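PDB 5X3P: UBX domain-containing protein 7 from Homo sapiens, which is a ubiquitin-binding adapter that links a subset of NEDD8-associated cullin-RING ligases to the segregase VCP/p97, which its UBX domain binds, to regulate turnover of ubiquitinated substrates. Local coordinates for residues K28-A31 / L32-V36; K56-H59 / L60-I64; A69-C72 / P73-V77. The protein carries 1 engineered substitution. All coordinates share one frame; numbering follows the deposited sequence.

Interaction 1: K28-A31 / L32-V36; sequences KLLA and LVKHV
Leu30 and Lys34 meet one turn apart on helix 29-38, the long helix that lies against the mixed sheet in the ubiquitin-like beta-grasp fold of this UBX domain. Lys34 N donates to Leu30 O at 2.7 Å with a nearly straight N-H...O angle of 163°. The lysine side chain then runs back over the same residue. Its CB lies 3.4 Å from Leu30 O, and CG stays 3.5 Å from that oxygen while also meeting Leu30 CD1 at 4.1 Å. CD passes Leu30 CG at 4.0 Å, the two chains crossing at a slant. Bends at CG-CD (chi3 59°) and again at CD-CE turn CE and NZ off the leucine on the exposed side of the helix. Leu30 reaches this place because its CG stands anti to N (chi1 -173°), which carries the branch toward the next turn. The inner side differs: Leu32 and Val33 both press on Leu48 of strand 46-50, and Leu32 also touches Leu9 and Leu11 of strand 6-12 and Ile21 and Leu23 of strand 18-24. His35 leads away from the turn, its NE2 hydrogen-bonded to Glu19, while its own N bonds to Ala31 O at 2.9 Å. Leu29 O accepts from Val33 N at 3.1 Å, and Val33 CG2 rests 3.7 Å from the same oxygen.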
ATOM      1  N   LYS A  28      -7.051  -0.588   7.905  1.00 16.70           N
ATOM      2  CA  LYS A  28      -5.884  -1.414   8.197  1.00 21.99           C
ATOM      3  C   LYS A  28      -5.066  -1.601   6.933  1.00 22.90           C
ATOM      4  O   LYS A  28      -5.637  -1.644   5.840  1.00 19.10           O
ATOM      5  CB  LYS A  28      -6.334  -2.786   8.688  1.00 24.40           C
ATOM      6  CG  LYS A  28      -7.149  -2.758   9.970  1.00 30.88           C
ATOM      7  CD  LYS A  28      -7.779  -4.118  10.222  1.00 34.25           C
ATOM      8  CE  LYS A  28      -8.412  -4.167  11.603  1.00 41.08           C
ATOM      9  NZ  LYS A  28      -9.246  -5.390  11.772  1.00 46.82           N
ATOM     10  N   LEU A  29      -3.745  -1.755   7.080  1.00 16.07           N
ATOM     11  CA  LEU A  29      -2.885  -2.064   5.924  1.00 15.03           C
ATOM     12  C   LEU A  29      -3.459  -3.210   5.078  1.00 17.70           C
ATOM     13  O   LEU A  29      -3.363  -3.191   3.857  1.00 14.57           O
ATOM     14  CB  LEU A  29      -1.476  -2.438   6.382  1.00 16.38           C
ATOM     15  CG  LEU A  29      -0.513  -1.318   6.758  1.00 23.51           C
ATOM     16  CD1 LEU A  29       0.879  -1.908   7.021  1.00 19.26           C
ATOM     17  CD2 LEU A  29      -0.451  -0.238   5.656  1.00 23.84           C
ATOM     18  N   LEU A  30      -4.065  -4.202   5.731  1.00 20.15           N
ATOM     19  CA  LEU A  30      -4.618  -5.365   5.022  1.00 20.69           C
ATOM     20  C   LEU A  30      -5.551  -4.969   3.878  1.00 16.51           C
ATOM     21  O   LEU A  30      -5.570  -5.609   2.829  1.00 22.75           O
ATOM     22  CB  LEU A  30      -5.341  -6.301   6.002  1.00 24.91           C
ATOM     23  CG  LEU A  30      -5.839  -7.651   5.466  1.00 30.02           C
ATOM     24  CD1 LEU A  30      -4.727  -8.353   4.722  1.00 30.87           C
ATOM     25  CD2 LEU A  30      -6.337  -8.536   6.620  1.00 29.88           C
ATOM     26  N   ALA A  31      -6.303  -3.889   4.071  1.00 16.83           N
ATOM     27  CA  ALA A  31      -7.212  -3.401   3.039  1.00 15.50           C
ATOM     28  C   ALA A  31      -6.459  -3.068   1.749  1.00 20.93           C
ATOM     29  O   ALA A  31      -6.914  -3.386   0.637  1.00 18.57           O
ATOM     30  CB  ALA A  31      -7.984  -2.186   3.547  1.00 18.72           C
ATOM     31  N   LEU A  32      -5.309  -2.420   1.907  1.00 17.09           N
ATOM     32  CA  LEU A  32      -4.459  -2.078   0.768  1.00 17.48           C
ATOM     33  C   LEU A  32      -3.848  -3.334   0.141  1.00 16.51           C
ATOM     34  O   LEU A  32      -3.812  -3.461  -1.094  1.00 17.41           O
ATOM     35  CB  LEU A  32      -3.340  -1.136   1.218  1.00 13.41           C
ATOM     36  CG  LEU A  32      -2.295  -0.782   0.168  1.00 16.84           C
ATOM     37  CD1 LEU A  32      -3.004  -0.202  -1.068  1.00 12.54           C
ATOM     38  CD2 LEU A  32      -1.280   0.217   0.793  1.00 12.18           C
ATOM     39  N   VAL A  33      -3.360  -4.248   0.989  1.00 13.53           N
ATOM     40  CA  VAL A  33      -2.800  -5.518   0.519  1.00 14.97           C
ATOM     41  C   VAL A  33      -3.835  -6.298  -0.277  1.00 18.34           C
ATOM     42  O   VAL A  33      -3.529  -6.822  -1.347  1.00 22.70           O
ATOM     43  CB  VAL A  33      -2.280  -6.383   1.693  1.00 15.28           C
ATOM     44  CG1 VAL A  33      -1.878  -7.790   1.219  1.00 17.48           C
ATOM     45  CG2 VAL A  33      -1.078  -5.699   2.349  1.00 17.13           C
ATOM     46  N   LYS A  34      -5.060  -6.364   0.248  1.00 13.64           N
ATOM     47  CA  LYS A  34      -6.137  -7.088  -0.424  1.00 21.61           C
ATOM     48  C   LYS A  34      -6.571  -6.396  -1.712  1.00 22.12           C
ATOM     49  O   LYS A  34      -6.905  -7.051  -2.693  1.00 22.33           O
ATOM     50  CB  LYS A  34      -7.345  -7.286   0.510  1.00 21.58           C
ATOM     51  CG  LYS A  34      -7.203  -8.447   1.516  1.00 27.90           C
ATOM     52  CD  LYS A  34      -8.415  -8.545   2.489  1.00 49.10           C
ATOM     53  CE  LYS A  34      -9.764  -8.743   1.768  1.00 50.57           C
ATOM     54  NZ  LYS A  34     -10.484  -7.463   1.456  1.00 48.18           N
ATOM     55  N   HIS A  35      -6.567  -5.066  -1.720  1.00 25.65           N
ATOM     56  CA  HIS A  35      -6.895  -4.356  -2.949  1.00 19.13           C
ATOM     57  C   HIS A  35      -5.910  -4.681  -4.060  1.00 19.77           C
ATOM     58  O   HIS A  35      -6.302  -4.919  -5.205  1.00 19.98           O
ATOM     59  CB  HIS A  35      -6.939  -2.846  -2.750  1.00 19.30           C
ATOM     60  CG  HIS A  35      -7.212  -2.105  -4.018  1.00 18.36           C
ATOM     61  ND1 HIS A  35      -8.468  -2.041  -4.580  1.00 18.06           N
ATOM     62  CD2 HIS A  35      -6.384  -1.449  -4.867  1.00 20.69           C
ATOM     63  CE1 HIS A  35      -8.410  -1.348  -5.703  1.00 21.69           C
ATOM     64  NE2 HIS A  35      -7.156  -0.973  -5.901  1.00 17.35           N
ATOM     65  N   VAL A  36      -4.619  -4.681  -3.732  1.00 18.71           N
ATOM     66  CA  VAL A  36      -3.600  -4.986  -4.732  1.00 17.69           C
ATOM     67  C   VAL A  36      -3.694  -6.446  -5.194  1.00 18.32           C
ATOM     68  O   VAL A  36      -3.461  -6.760  -6.363  1.00 20.93           O
ATOM     69  CB  VAL A  36      -2.184  -4.635  -4.202  1.00 19.76           C
ATOM     70  CG1 VAL A  36      -1.110  -5.163  -5.127  1.00 15.31           C
ATOM     71  CG2 VAL A  36      -2.055  -3.113  -4.044  1.00 13.86           C
TER

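Interaction 2: K56-H59 / L60-I64; sequences KLSH and LDYDI
Tyr62 brings the edge of its ring to the backbone of Leu57: CE1 lies 3.4 Å from Leu57 O, which sits in the ring plane. The approach of Ser58 CA to the same ring is oblique, 3.9 Å from CE1. His59 carries the second flat group, and one face of its imidazole is covered by Lys56 CB, 3.6 Å above the plane and over the ring centre. The tyrosine reaches back because its CG lies beside the backbone N (chi1 -68°), swinging the ring alongside Leu57 and Ser58; the ring also touches Leu30 and Val33 of helix 29-38. Its OH is hydrogen-bonded to Asn43 and, through a weak bond, to NH2 of Arg82, whose NH1 hydrogen-bonds to Ser58 OG. A phenylalanine here would probably keep the edge contact but leave Asn43 OD1 without its hydroxyl mate. Residues 57-64 belong to the linker between strand 55-56 and helix 66-69 of the beta-grasp fold; the linker opens with a 3-10 segment, Leu57-His59. That segment ends in a bond from Leu60 N to Leu57 O, 3.0 Å long. Leu57 CD2 and Leu60 CD1 pack 4.2 Å apart on the inner side. Beyond them, a type I turn from Asp61 to Ile64 reverses the chain, and within it Asp61 OD1 closes an Asx turn by accepting from Asp63 N through its anti lone pair at 3.1 Å.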
ATOM      1  N   LYS A  56       9.101  -0.515   3.725  1.00 16.10           N
ATOM      2  CA  LYS A  56       8.696  -1.814   3.216  1.00 18.68           C
ATOM      3  C   LYS A  56       7.464  -2.193   4.021  1.00 15.62           C
ATOM      4  O   LYS A  56       7.579  -2.563   5.198  1.00 16.15           O
ATOM      5  CB  LYS A  56       9.808  -2.842   3.420  1.00 29.01           C
ATOM      6  CG  LYS A  56      11.160  -2.443   2.832  1.00 35.34           C
ATOM      7  CD  LYS A  56      11.480  -3.228   1.560  1.00 42.42           C
ATOM      8  CE  LYS A  56      12.956  -3.081   1.154  1.00 47.44           C
ATOM      9  NZ  LYS A  56      13.907  -3.746   2.102  1.00 49.08           N
ATOM     10  N   LEU A  57       6.287  -2.063   3.415  1.00 15.07           N
ATOM     11  CA  LEU A  57       5.041  -2.300   4.137  1.00 14.65           C
ATOM     12  C   LEU A  57       4.887  -3.784   4.468  1.00 16.72           C
ATOM     13  O   LEU A  57       4.152  -4.174   5.393  1.00 15.82           O
ATOM     14  CB  LEU A  57       3.842  -1.794   3.321  1.00 14.09           C
ATOM     15  CG  LEU A  57       3.855  -0.328   2.876  1.00 14.51           C
ATOM     16  CD1 LEU A  57       2.563  -0.014   2.113  1.00 13.34           C
ATOM     17  CD2 LEU A  57       3.940   0.576   4.094  1.00 18.25           C
ATOM     18  N   SER A  58       5.589  -4.630   3.725  1.00 17.40           N
ATOM     19  CA  SER A  58       5.522  -6.051   4.022  1.00 20.84           C
ATOM     20  C   SER A  58       6.246  -6.328   5.334  1.00 16.82           C
ATOM     21  O   SER A  58       6.047  -7.373   5.939  1.00 17.11           O
ATOM     22  CB  SER A  58       6.101  -6.892   2.871  1.00 31.34           C
ATOM     23  OG  SER A  58       6.072  -8.290   3.171  1.00 29.47           O
ATOM     24  N   HIS A  59       7.080  -5.390   5.783  1.00 16.14           N
ATOM     25  CA  HIS A  59       7.768  -5.561   7.077  1.00 18.99           C
ATOM     26  C   HIS A  59       6.858  -5.211   8.268  1.00 22.09           C
ATOM     27  O   HIS A  59       7.218  -5.437   9.429  1.00 23.14           O
ATOM     28  CB  HIS A  59       9.055  -4.723   7.146  1.00 17.03           C
ATOM     29  CG  HIS A  59      10.141  -5.201   6.240  1.00 19.34           C
ATOM     30  ND1 HIS A  59      11.406  -4.659   6.254  1.00 18.50           N
ATOM     31  CD2 HIS A  59      10.151  -6.172   5.293  1.00 17.68           C
ATOM     32  CE1 HIS A  59      12.159  -5.280   5.359  1.00 20.72           C
ATOM     33  NE2 HIS A  59      11.422  -6.205   4.767  1.00 22.21           N
ATOM     34  N   LEU A  60       5.682  -4.664   7.976  1.00 21.89           N
ATOM     35  CA  LEU A  60       4.725  -4.305   9.016  1.00 19.34           C
ATOM     36  C   LEU A  60       3.612  -5.340   9.118  1.00 24.30           C
ATOM     37  O   LEU A  60       3.268  -6.010   8.132  1.00 25.49           O
ATOM     38  CB  LEU A  60       4.116  -2.931   8.733  1.00 18.08           C
ATOM     39  CG  LEU A  60       5.077  -1.752   8.612  1.00 19.33           C
ATOM     40  CD1 LEU A  60       4.331  -0.505   8.142  1.00 17.23           C
ATOM     41  CD2 LEU A  60       5.769  -1.479   9.943  1.00 24.38           C
ATOM     42  N   ASP A  61       3.046  -5.477  10.316  1.00 21.51           N
ATOM     43  CA  ASP A  61       1.878  -6.338  10.505  1.00 16.82           C
ATOM     44  C   ASP A  61       0.682  -5.758   9.756  1.00 16.60           C
ATOM     45  O   ASP A  61       0.349  -4.577   9.923  1.00 19.84           O
ATOM     46  CB  ASP A  61       1.545  -6.418  11.993  1.00 25.44           C
ATOM     47  CG  ASP A  61       0.768  -7.658  12.341  1.00 33.11           C
ATOM     48  OD1 ASP A  61      -0.417  -7.738  11.952  1.00 34.51           O
ATOM     49  OD2 ASP A  61       1.348  -8.550  13.004  1.00 39.46           O
ATOM     50  N   TYR A  62       0.016  -6.580   8.944  1.00 18.45           N
ATOM     51  CA  TYR A  62      -1.073  -6.079   8.098  1.00 21.90           C
ATOM     52  C   TYR A  62      -2.306  -5.652   8.921  1.00 25.17           C
ATOM     53  O   TYR A  62      -3.210  -4.972   8.422  1.00 18.15           O
ATOM     54  CB  TYR A  62      -1.421  -7.109   7.008  1.00 19.25           C
ATOM     55  CG  TYR A  62      -0.317  -7.288   5.957  1.00 23.74           C
ATOM     56  CD1 TYR A  62       0.687  -6.321   5.796  1.00 18.17           C
ATOM     57  CD2 TYR A  62      -0.278  -8.415   5.126  1.00 19.25           C
ATOM     58  CE1 TYR A  62       1.700  -6.476   4.842  1.00 17.77           C
ATOM     59  CE2 TYR A  62       0.731  -8.569   4.154  1.00 15.69           C
ATOM     60  CZ  TYR A  62       1.712  -7.600   4.026  1.00 21.89           C
ATOM     61  OH  TYR A  62       2.710  -7.747   3.076  1.00 25.38           O
ATOM     62  N   ASP A  63      -2.329  -6.029  10.196  1.00 22.05           N
ATOM     63  CA  ASP A  63      -3.477  -5.726  11.048  1.00 20.23           C
ATOM     64  C   ASP A  63      -3.454  -4.299  11.636  1.00 23.87           C
ATOM     65  O   ASP A  63      -4.439  -3.852  12.245  1.00 26.12           O
ATOM     66  CB  ASP A  63      -3.590  -6.766  12.172  1.00 30.19           C
ATOM     67  CG  ASP A  63      -5.006  -6.943  12.652  1.00 34.29           C
ATOM     68  OD1 ASP A  63      -5.909  -6.993  11.794  1.00 32.36           O
ATOM     69  OD2 ASP A  63      -5.219  -7.021  13.887  1.00 47.79           O
ATOM     70  N   ILE A  64      -2.346  -3.577  11.459  1.00 23.00           N
ATOM     71  CA  ILE A  64      -2.283  -2.198  11.959  1.00 24.40           C
ATOM     72  C   ILE A  64      -2.896  -1.231  10.943  1.00 25.53           C
ATOM     73  O   ILE A  64      -3.017  -1.551   9.765  1.00 18.57           O
ATOM     74  CB  ILE A  64      -0.853  -1.747  12.328  1.00 23.10           C
ATOM     75  CG1 ILE A  64      -0.006  -1.481  11.075  1.00 18.84           C
ATOM     76  CG2 ILE A  64      -0.194  -2.783  13.241  1.00 32.79           C
ATOM     77  CD1 ILE A  64       1.407  -1.023  11.395  1.00 19.70           C
TER

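Interaction 3: A69-C72 / P73-V77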
ATOM      1  N   ALA A  69       0.706   2.686  10.995  1.00 19.96           N
ATOM      2  CA  ALA A  69       1.845   2.414  10.104  1.00 16.82           C
ATOM      3  C   ALA A  69       2.677   3.675   9.864  1.00 22.59           C
ATOM      4  O   ALA A  69       3.815   3.606   9.384  1.00 25.56           O
ATOM      5  CB  ALA A  69       1.360   1.829   8.791  1.00 13.45           C
ATOM      6  N   GLY A  70       2.112   4.832  10.205  1.00 22.05           N
ATOM      7  CA  GLY A  70       2.802   6.098  10.018  1.00 18.28           C
ATOM      8  C   GLY A  70       2.762   6.649   8.604  1.00 19.65           C
ATOM      9  O   GLY A  70       3.615   7.463   8.230  1.00 16.70           O
ATOM     10  N   LEU A  71       1.777   6.227   7.811  1.00 17.89           N
ATOM     11  CA  LEU A  71       1.653   6.728   6.436  1.00 15.92           C
ATOM     12  C   LEU A  71       1.339   8.219   6.449  1.00 17.01           C
ATOM     13  O   LEU A  71       0.728   8.725   7.405  1.00 13.44           O
ATOM     14  CB  LEU A  71       0.557   5.988   5.670  1.00 17.48           C
ATOM     15  CG  LEU A  71       0.804   4.506   5.391  1.00 23.20           C
ATOM     16  CD1 LEU A  71       0.001   4.092   4.166  1.00 29.14           C
ATOM     17  CD2 LEU A  71       2.292   4.203   5.206  1.00 21.92           C
ATOM     18  N   CYS A  72       1.771   8.917   5.397  1.00 13.98           N
ATOM     19  CA  CYS A  72       1.496  10.348   5.240  1.00 14.45           C
ATOM     20  C   CYS A  72       0.125  10.545   4.598  1.00 14.77           C
ATOM     21  O   CYS A  72      -0.497   9.562   4.166  1.00 12.60           O
ATOM     22  CB  CYS A  72       2.587  10.987   4.386  1.00 15.58           C
ATOM     23  SG  CYS A  72       4.235  10.829   5.128  1.00 19.19           S
ATOM     24  N   PRO A  73      -0.371  11.800   4.549  1.00 13.45           N
ATOM     25  CA  PRO A  73      -1.692  12.011   3.933  1.00 11.63           C
ATOM     26  C   PRO A  73      -1.735  11.569   2.475  1.00 14.59           C
ATOM     27  O   PRO A  73      -2.785  11.167   1.975  1.00 16.86           O
ATOM     28  CB  PRO A  73      -1.864  13.528   4.006  1.00 14.50           C
ATOM     29  CG  PRO A  73      -1.153  13.895   5.289  1.00 18.03           C
ATOM     30  CD  PRO A  73       0.101  13.021   5.248  1.00 14.80           C
ATOM     31  N   GLN A  74      -0.597  11.640   1.795  1.00 14.06           N
ATOM     32  CA  GLN A  74      -0.514  11.174   0.424  1.00 14.52           C
ATOM     33  C   GLN A  74       0.713  10.293   0.287  1.00 17.26           C
ATOM     34  O   GLN A  74       1.778  10.638   0.814  1.00 12.28           O
ATOM     35  CB  GLN A  74      -0.410  12.384  -0.505  1.00 11.64           C
ATOM     36  CG  GLN A  74      -1.567  13.379  -0.327  1.00 11.39           C
ATOM     37  CD  GLN A  74      -1.501  14.496  -1.339  1.00 17.08           C
ATOM     38  OE1 GLN A  74      -0.406  14.919  -1.744  1.00 14.85           O
ATOM     39  NE2 GLN A  74      -2.664  14.952  -1.794  1.00 13.43           N
ATOM     40  N   GLU A  75       0.562   9.162  -0.406  1.00 12.28           N
ATOM     41  CA  GLU A  75       1.657   8.214  -0.588  1.00 12.54           C
ATOM     42  C   GLU A  75       1.671   7.669  -1.986  1.00 14.22           C
ATOM     43  O   GLU A  75       0.616   7.507  -2.611  1.00 14.89           O
ATOM     44  CB  GLU A  75       1.501   7.028   0.370  1.00 12.33           C
ATOM     45  CG  GLU A  75       1.575   7.396   1.826  1.00 15.16           C
ATOM     46  CD  GLU A  75       3.014   7.551   2.292  1.00 22.79           C
ATOM     47  OE1 GLU A  75       3.937   7.250   1.502  1.00 21.85           O
ATOM     48  OE2 GLU A  75       3.250   7.940   3.464  1.00 14.18           O
ATOM     49  N   THR A  76       2.871   7.361  -2.469  1.00 12.82           N
ATOM     50  CA  THR A  76       3.023   6.617  -3.704  1.00 12.86           C
ATOM     51  C   THR A  76       3.505   5.213  -3.324  1.00 15.54           C
ATOM     52  O   THR A  76       4.528   5.063  -2.633  1.00 14.50           O
ATOM     53  CB  THR A  76       4.047   7.287  -4.629  1.00 15.12           C
ATOM     54  OG1 THR A  76       3.544   8.555  -5.070  1.00 19.70           O
ATOM     55  CG2 THR A  76       4.320   6.411  -5.844  1.00 16.11           C
ATOM     56  N   VAL A  77       2.758   4.189  -3.741  1.00 12.96           N
ATOM     57  CA  VAL A  77       3.065   2.821  -3.339  1.00 13.19           C
ATOM     58  C   VAL A  77       3.474   2.025  -4.572  1.00 14.09           C
ATOM     59  O   VAL A  77       2.679   1.880  -5.513  1.00 13.76           O
ATOM     60  CB  VAL A  77       1.855   2.129  -2.679  1.00 12.83           C
ATOM     61  CG1 VAL A  77       2.241   0.714  -2.220  1.00 15.38           C
ATOM     62  CG2 VAL A  77       1.345   2.933  -1.480  1.00 12.56           C
TER
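Cys72 and Glu75 are joined across the bend that leads from the short helix 66-69 into strand 74-81, the last strand of the beta-grasp fold and a central one in its mixed sheet. The helix is closed by a Schellman motif, in which Gly70 takes the positive phi (80°) that glycine tolerates easily. The polar link is a single bond across the bend: Cys72 N donates to Glu75 OE2 at 2.6 Å, almost straight at 170°, and Glu75 OE2 accepts through its anti lone pair. The carboxylate reaches it because the glutamate chain is kinked at chi2 (-81°) and folds back toward the loop. The same OE2 forms a salt bridge with Arg55, so backbone and guanidinium both grip one oxygen of a buried carboxylate, a setting that is likely to favour its ionised form. Close packing surrounds this bond. Cys72 CB is 3.3 Å and SG 3.5 Å from Glu75 OE2, while Leu71 CB approaches it at 4.0 Å. Among apolar contacts, Leu71 turns inward onto Leu57, and Cys72 leans on Pro53 of the Phe-Pro-Arg sequence, next to Arg55, which in other UBX domains enters the p97 N domain. Backbone bonds link Pro73 and Glu75 with Gln8 of strand 6-12, whose OE1 also bonds to Gln74 NE2. At the corner itself, Pro73 CD sits 3.3 Å from Cys72 CB.

Interactions 1 and 2, with centres about 10 Å apart, are joined by backbone: Leu29 N lies 2.8 Å from Ile64 O and Leu30 N 2.9 Å from Tyr62 O, both probable hydrogen bonds, so the linker carbonyls meet the first amides of helix 29-38. Interaction 3 has its centre about 13 Å from each of the others and joins them by apolar packing. Ala69 is the shared point, with its CB 3.8 Å from Leu60 CD1 and 4.2 Å from Leu29 CD1. Leu57 CD2 and Leu71 CD2 touch at 4.1 Å. Helix 29-38, the linker and the residues leading into the final strand meet through these apolar contacts, and Glu75 of interaction 3 pairs with Arg55, the residue just before Lys56 of interaction 2.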